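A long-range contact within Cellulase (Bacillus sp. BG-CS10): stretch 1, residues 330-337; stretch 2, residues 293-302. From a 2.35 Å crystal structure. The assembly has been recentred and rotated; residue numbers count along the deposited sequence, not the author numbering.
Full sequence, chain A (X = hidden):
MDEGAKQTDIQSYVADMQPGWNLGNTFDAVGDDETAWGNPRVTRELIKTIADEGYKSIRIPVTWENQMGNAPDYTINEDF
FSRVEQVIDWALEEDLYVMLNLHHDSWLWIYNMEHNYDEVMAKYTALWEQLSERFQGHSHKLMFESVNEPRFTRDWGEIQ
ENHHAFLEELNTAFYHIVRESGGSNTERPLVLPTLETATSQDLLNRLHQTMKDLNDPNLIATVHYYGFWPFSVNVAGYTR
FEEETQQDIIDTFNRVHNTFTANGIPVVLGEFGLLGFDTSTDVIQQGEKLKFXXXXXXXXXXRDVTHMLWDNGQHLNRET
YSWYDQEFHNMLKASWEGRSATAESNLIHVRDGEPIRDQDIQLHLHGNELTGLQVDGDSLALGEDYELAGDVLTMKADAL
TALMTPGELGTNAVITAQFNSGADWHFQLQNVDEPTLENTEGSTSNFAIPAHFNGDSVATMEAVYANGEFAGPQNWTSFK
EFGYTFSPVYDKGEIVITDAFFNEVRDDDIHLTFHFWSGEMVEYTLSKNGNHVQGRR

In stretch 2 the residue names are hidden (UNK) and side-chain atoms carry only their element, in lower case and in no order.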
ATOM      1  N   ASN A 330      -2.936   6.020  13.058  1.00 38.38           N
ATOM      2  CA  ASN A 330      -3.807   5.742  14.190  1.00 46.27           C
ATOM      3  C   ASN A 330      -4.749   4.597  13.852  1.00 39.66           C
ATOM      4  O   ASN A 330      -5.027   3.747  14.697  1.00 45.56           O
ATOM      5  CB  ASN A 330      -4.607   6.983  14.602  1.00 37.96           C
ATOM      6  CG  ASN A 330      -3.770   7.990  15.374  1.00 48.76           C
ATOM      7  OD1 ASN A 330      -2.577   7.781  15.610  1.00 51.32           O
ATOM      8  ND2 ASN A 330      -4.391   9.095  15.761  1.00 45.56           N
HETATM    9  N   MSE A 331      -5.236   4.570  12.614  1.00 41.49           N
HETATM   10  CA  MSE A 331      -6.115   3.480  12.197  1.00 37.04           C
HETATM   11  C   MSE A 331      -5.368   2.141  12.179  1.00 41.59           C
HETATM   12  O   MSE A 331      -5.914   1.114  12.604  1.00 33.63           O
HETATM   13  CB  MSE A 331      -6.733   3.767  10.825  1.00 39.86           C
HETATM   14  CG  MSE A 331      -7.684   2.673  10.348  1.00 58.35           C
HETATM   15 SE   MSE A 331      -9.103   2.264  11.646  0.73 50.72          SE
HETATM   16  CE  MSE A 331     -10.565   3.244  10.803  1.00 47.69           C
ATOM     17  N   LEU A 332      -4.125   2.149  11.697  1.00 42.52           N
ATOM     18  CA  LEU A 332      -3.309   0.930  11.733  1.00 44.64           C
ATOM     19  C   LEU A 332      -3.099   0.441  13.171  1.00 45.40           C
ATOM     20  O   LEU A 332      -3.332  -0.733  13.494  1.00 40.19           O
ATOM     21  CB  LEU A 332      -1.947   1.164  11.070  1.00 38.68           C
ATOM     22  CG  LEU A 332      -1.885   1.638   9.618  1.00 44.95           C
ATOM     23  CD1 LEU A 332      -0.431   1.770   9.191  1.00 40.03           C
ATOM     24  CD2 LEU A 332      -2.653   0.704   8.674  1.00 32.47           C
ATOM     25  N   LYS A 333      -2.652   1.362  14.021  1.00 45.13           N
ATOM     26  CA  LYS A 333      -2.355   1.095  15.425  1.00 42.24           C
ATOM     27  C   LYS A 333      -3.566   0.517  16.136  1.00 43.79           C
ATOM     28  O   LYS A 333      -3.461  -0.481  16.855  1.00 46.93           O
ATOM     29  CB  LYS A 333      -1.899   2.383  16.112  1.00 47.21           C
ATOM     30  CG  LYS A 333      -1.181   2.189  17.434  1.00 53.15           C
ATOM     31  CD  LYS A 333      -0.582   3.510  17.902  1.00 63.41           C
ATOM     32  CE  LYS A 333       0.460   3.309  18.989  1.00 84.51           C
ATOM     33  NZ  LYS A 333       1.353   4.499  19.122  1.00 80.56           N
ATOM     34  N   ALA A 334      -4.717   1.145  15.922  1.00 37.54           N
ATOM     35  CA  ALA A 334      -5.972   0.651  16.478  1.00 40.25           C
ATOM     36  C   ALA A 334      -6.274  -0.754  15.967  1.00 42.09           C
ATOM     37  O   ALA A 334      -6.694  -1.631  16.728  1.00 47.11           O
ATOM     38  CB  ALA A 334      -7.118   1.599  16.136  1.00 32.98           C
ATOM     39  N   SER A 335      -6.050  -0.969  14.675  1.00 38.53           N
ATOM     40  CA  SER A 335      -6.363  -2.255  14.063  1.00 36.84           C
ATOM     41  C   SER A 335      -5.472  -3.390  14.575  1.00 35.06           C
ATOM     42  O   SER A 335      -5.872  -4.554  14.523  1.00 37.86           O
ATOM     43  CB  SER A 335      -6.268  -2.152  12.542  1.00 42.52           C
ATOM     44  OG  SER A 335      -7.147  -1.148  12.058  1.00 48.24           O
ATOM     45  N   TRP A 336      -4.275  -3.063  15.066  1.00 29.92           N
ATOM     46  CA  TRP A 336      -3.425  -4.078  15.696  1.00 39.34           C
ATOM     47  C   TRP A 336      -4.120  -4.754  16.877  1.00 49.64           C
ATOM     48  O   TRP A 336      -3.862  -5.923  17.164  1.00 46.76           O
ATOM     49  CB  TRP A 336      -2.106  -3.486  16.197  1.00 34.04           C
ATOM     50  CG  TRP A 336      -1.282  -2.810  15.168  1.00 37.77           C
ATOM     51  CD1 TRP A 336      -1.348  -2.976  13.814  1.00 40.47           C
ATOM     52  CD2 TRP A 336      -0.248  -1.849  15.406  1.00 40.56           C
ATOM     53  NE1 TRP A 336      -0.418  -2.173  13.194  1.00 38.88           N
ATOM     54  CE2 TRP A 336       0.265  -1.471  14.148  1.00 37.13           C
ATOM     55  CE3 TRP A 336       0.288  -1.272  16.560  1.00 44.70           C
ATOM     56  CZ2 TRP A 336       1.292  -0.540  14.017  1.00 38.20           C
ATOM     57  CZ3 TRP A 336       1.309  -0.348  16.424  1.00 42.74           C
ATOM     58  CH2 TRP A 336       1.799   0.008  15.162  1.00 45.54           C
ATOM     59  N   GLU A 337      -4.988  -4.014  17.566  1.00 42.43           N
ATOM     60  CA  GLU A 337      -5.637  -4.533  18.772  1.00 46.72           C
ATOM     61  C   GLU A 337      -7.066  -5.027  18.532  1.00 54.64           C
ATOM     62  O   GLU A 337      -7.538  -5.939  19.216  1.00 49.75           O
ATOM     63  CB  GLU A 337      -5.638  -3.473  19.875  1.00 44.17           C
ATOM     64  CG  GLU A 337      -6.229  -3.956  21.190  1.00 67.00           C
ATOM     65  CD  GLU A 337      -6.175  -2.897  22.286  1.00 99.85           C
ATOM     66  OE1 GLU A 337      -5.707  -1.770  22.002  1.00 84.95           O
ATOM     67  OE2 GLU A 337      -6.595  -3.197  23.430  1.00 88.61           O
ATOM     68  N   UNK A 293      -7.782  -0.530   5.114  1.00 40.13           N
ATOM     69  CA  UNK A 293      -6.767  -1.045   6.033  1.00 43.13           C
ATOM     70  C   UNK A 293      -7.368  -1.642   7.311  1.00 42.65           C
ATOM     71  O   UNK A 293      -6.859  -2.644   7.828  1.00 45.02           O
ATOM     72  c   UNK A 293      -2.886   0.647   3.207  1.00 35.51           C
ATOM     73  c   UNK A 293      -3.621  -0.534   5.166  1.00 34.21           C
ATOM     74  c   UNK A 293      -4.746   0.273   5.266  1.00 38.75           C
ATOM     75  c   UNK A 293      -4.939   1.265   4.316  1.00 42.73           C
ATOM     76  c   UNK A 293      -4.012   1.460   3.290  1.00 43.90           C
ATOM     77  c   UNK A 293      -5.751   0.049   6.364  1.00 31.77           C
ATOM     78  c   UNK A 293      -2.691  -0.351   4.146  1.00 35.32           C
ATOM     79  N   UNK A 294      -8.459  -1.056   7.802  1.00 44.50           N
ATOM     80  CA  UNK A 294      -9.143  -1.598   8.982  1.00 48.74           C
ATOM     81  C   UNK A 294      -9.653  -3.021   8.713  1.00 40.01           C
ATOM     82  O   UNK A 294      -9.410  -3.958   9.495  1.00 39.82           O
ATOM     83  c   UNK A 294     -10.901  -0.965  10.774  1.00 43.02           C
ATOM     84  o   UNK A 294     -12.636  -2.206   9.702  1.00 40.43           O
ATOM     85  o   UNK A 294     -12.131  -2.731  11.783  1.00 46.47           O
ATOM     86  c   UNK A 294     -11.967  -2.043  10.750  1.00 49.24           C
ATOM     87  c   UNK A 294     -10.304  -0.680   9.393  1.00 47.62           C
ATOM     88  N   UNK A 295     -10.359  -3.172   7.596  1.00 39.46           N
ATOM     89  CA  UNK A 295     -10.867  -4.475   7.182  1.00 44.26           C
ATOM     90  C   UNK A 295      -9.737  -5.507   7.022  1.00 37.51           C
ATOM     91  O   UNK A 295      -9.760  -6.601   7.621  1.00 41.75           O
ATOM     92  c   UNK A 295     -14.462  -6.818   5.603  1.00 52.94           C
ATOM     93  c   UNK A 295     -12.439  -5.513   5.483  1.00 41.98           C
ATOM     94  c   UNK A 295     -13.717  -5.708   5.979  1.00 44.17           C
ATOM     95  c   UNK A 295     -12.657  -7.541   4.211  1.00 45.60           C
ATOM     96  c   UNK A 295     -11.922  -6.436   4.593  1.00 35.27           C
ATOM     97  c   UNK A 295     -11.644  -4.310   5.878  1.00 35.72           C
ATOM     98  c   UNK A 295     -13.929  -7.735   4.714  1.00 44.10           C
ATOM     99  N   UNK A 296      -8.740  -5.136   6.223  1.00 42.16           N
ATOM    100  CA  UNK A 296      -7.592  -6.000   5.956  1.00 42.82           C
ATOM    101  C   UNK A 296      -6.920  -6.500   7.232  1.00 41.21           C
ATOM    102  O   UNK A 296      -6.713  -7.709   7.406  1.00 38.20           O
ATOM    103  c   UNK A 296      -4.269  -5.186   4.032  1.00 37.30           C
ATOM    104  c   UNK A 296      -5.257  -6.028   4.831  1.00 42.53           C
ATOM    105  c   UNK A 296      -6.560  -5.265   5.096  1.00 36.52           C
ATOM    106  c   UNK A 296      -5.539  -7.349   4.122  1.00 32.67           C
ATOM    107  N   UNK A 297      -6.570  -5.578   8.126  1.00 39.78           N
ATOM    108  CA  UNK A 297      -5.835  -5.988   9.317  1.00 45.87           C
ATOM    109  C   UNK A 297      -6.727  -6.814  10.255  1.00 43.44           C
ATOM    110  O   UNK A 297      -6.242  -7.749  10.905  1.00 37.40           O
ATOM    111  c   UNK A 297      -4.146  -4.158   9.161  1.00 33.27           C
ATOM    112  c   UNK A 297      -3.581  -2.858   9.678  1.00 39.60           C
ATOM    113  c   UNK A 297      -4.620  -5.198  11.379  1.00 32.17           C
ATOM    114  c   UNK A 297      -5.230  -4.778  10.045  1.00 37.43           C
ATOM    115  N   UNK A 298      -8.026  -6.513  10.295  1.00 34.92           N
ATOM    116  CA  UNK A 298      -8.942  -7.382  11.032  1.00 37.17           C
ATOM    117  C   UNK A 298      -8.833  -8.825  10.545  1.00 54.34           C
ATOM    118  O   UNK A 298      -8.659  -9.757  11.348  1.00 47.98           O
ATOM    119  n   UNK A 298     -11.287  -8.520  12.631  1.00 51.11           N
ATOM    120  n   UNK A 298     -13.069  -9.293  11.723  1.00 41.45           N
ATOM    121  c   UNK A 298     -12.519  -8.404  10.830  1.00 49.59           C
ATOM    122  c   UNK A 298     -11.391  -7.913  11.399  1.00 52.21           C
ATOM    123  c   UNK A 298     -12.306  -9.344  12.801  1.00 42.56           C
ATOM    124  c   UNK A 298     -10.390  -6.914  10.902  1.00 41.25           C
ATOM    125  N   UNK A 299      -8.920  -9.024   9.232  1.00 41.44           N
ATOM    126  CA  UNK A 299      -8.950 -10.401   8.738  1.00 46.74           C
ATOM    127  C   UNK A 299      -7.579 -11.101   8.820  1.00 38.70           C
ATOM    128  O   UNK A 299      -7.506 -12.332   9.025  1.00 41.12           O
ATOM    129  c   UNK A 299      -9.518 -10.427   7.324  1.00 39.61           C
ATOM    130  n   UNK A 299     -13.103  -9.631   7.160  1.00 54.36           N
ATOM    131  n   UNK A 299     -11.861 -11.313   7.630  1.00 55.48           N
ATOM    132  c   UNK A 299     -11.797  -9.219   7.007  1.00 52.42           C
ATOM    133  c   UNK A 299     -11.009 -10.283   7.292  1.00 55.86           C
ATOM    134  c   UNK A 299     -13.111 -10.896   7.538  1.00 44.44           C
ATOM    135  N   UNK A 300      -6.505 -10.321   8.717  1.00 33.49           N
ATOM    136  CA  UNK A 300      -5.161 -10.858   8.941  1.00 37.09           C
ATOM    137  C   UNK A 300      -5.022 -11.355  10.371  1.00 52.05           C
ATOM    138  O   UNK A 300      -4.465 -12.432  10.617  1.00 39.81           O
ATOM    139  c   UNK A 300      -4.079  -9.813   8.655  1.00 29.38           C
ATOM    140  c   UNK A 300      -2.829  -8.267   7.117  1.00 27.17           C
ATOM    141  c   UNK A 300      -3.945  -9.300   7.219  1.00 44.05           C
ATOM    142  c   UNK A 300      -3.726 -10.451   6.241  1.00 33.02           C
ATOM    143  N   UNK A 301      -5.520 -10.555  11.311  1.00 49.30           N
ATOM    144  CA  UNK A 301      -5.500 -10.942  12.717  1.00 45.02           C
ATOM    145  C   UNK A 301      -6.323 -12.195  12.972  1.00 43.07           C
ATOM    146  O   UNK A 301      -5.861 -13.107  13.655  1.00 49.74           O
ATOM    147  o   UNK A 301      -3.816  -8.836  13.434  1.00 53.08           O
ATOM    148  c   UNK A 301      -5.996  -9.798  13.598  1.00 45.95           C
ATOM    149  c   UNK A 301      -5.006  -8.656  13.665  1.00 53.28           C
ATOM    150  n   UNK A 301      -5.498  -7.467  13.997  1.00 96.12           N
ATOM    151  N   UNK A 302      -7.529 -12.251  12.409  1.00 42.07           N
ATOM    152  CA  UNK A 302      -8.358 -13.449  12.537  1.00 40.19           C
ATOM    153  C   UNK A 302      -7.654 -14.683  11.969  1.00 54.79           C
ATOM    154  O   UNK A 302      -7.939 -15.811  12.382  1.00 36.65           O
ATOM    155  o   UNK A 302     -13.189 -12.362  12.724  1.00 88.96           O
ATOM    156  c   UNK A 302     -12.191 -12.730  12.064  1.00 79.95           C
ATOM    157  o   UNK A 302     -12.267 -13.089  10.869  1.00 66.10           O
ATOM    158  c   UNK A 302      -9.713 -13.258  11.842  1.00 43.07           C
ATOM    159  c   UNK A 302     -10.831 -12.752  12.752  1.00 66.92           C
TER

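Two helical segments of one chain pack side by side here, their axes approaching to 8.8 Å at a crossing angle of -25° and running in broadly the same direction.

Position 293 has seven side-chain carbons, one leading into a six-membered ring, and no heteroatom. Its CA-to-CB bond points toward stretch 1, and a ring carbon lies 3.8 Å from CD2 of L332. A six-carbon ring without a hydroxyl is phenylalanine, F293, and the ring atom is CD1; L332 meets the ring obliquely.

At position 294 three carbons follow one another, the third carrying two oxygens. The middle carbon lies 3.8 Å from SE of M331. The carboxylate on a chain of this length identifies glutamate, E294. Its CB leaves the backbone sideways and the end of the chain leads away from stretch 1, where both carboxylate oxygens are hydrogen-bonded to residues bordering one of the stretches. What remains at the contact is the aliphatic part, with CG 4.0 Å from OG of S335.

Position 295 again shows one carbon and a ring of six, all carbon, so it is phenylalanine, F295. Its CA-to-CB bond points away, and the ring stays clear of stretch 1.

Position 296 has four carbons forked at the second, the pattern of leucine. L296 is buried but does not reach the other helix.

The four carbons of position 297 fork at the first, and one arm is two carbons long. The end of that arm lies 3.8 Å from CD2 of L332, while the short arm sits 3.4 Å from the backbone O of S335. Branching at CB with unequal arms means isoleucine, I297; the long arm ends in CD1 and the short one is CG2, which also lies 3.7 Å from CB of S335.

Positions 298 and 299 each carry one carbon and a five-membered ring of three carbons and two nitrogens. This is the imidazole of histidine, giving H298 and H299. Neither makes a contact with stretch 1.

Position 300 repeats the four carbons forked at the second and is leucine, L300, also out of reach.

Position 301 has two carbons, the second bearing one oxygen and one nitrogen. The nitrogen comes within 3.0 Å of O of S335. A short carboxamide is asparagine, N301, and its ND2 is also 3.9 Å from O of W336.

Position 302 ends the stretch with three carbons and two oxygens on the third: glutamate, E302, exposed and free of the contact.

The contact therefore recurs along one side of the helix, at 293, 294, 297 and 301, a spacing set by the helical turn. L332 bridges F293 and I297 through its CD2 methyl. Close approach is possible at S335, whose CA lies 5.8 Å from CA of E294: the side chain is small, and its OG donates a hydrogen bond to O of M331 at 2.6 Å, keeping the hydroxyl folded against its own helix. The contact combines apolar packing of L332 on F293 and I297 with close van der Waals packing of S335 against E294 and I297, with ND2 of N301 3.0 Å from O of S335.

Stretch 2, residues 293-302: FEFLIHHLNE
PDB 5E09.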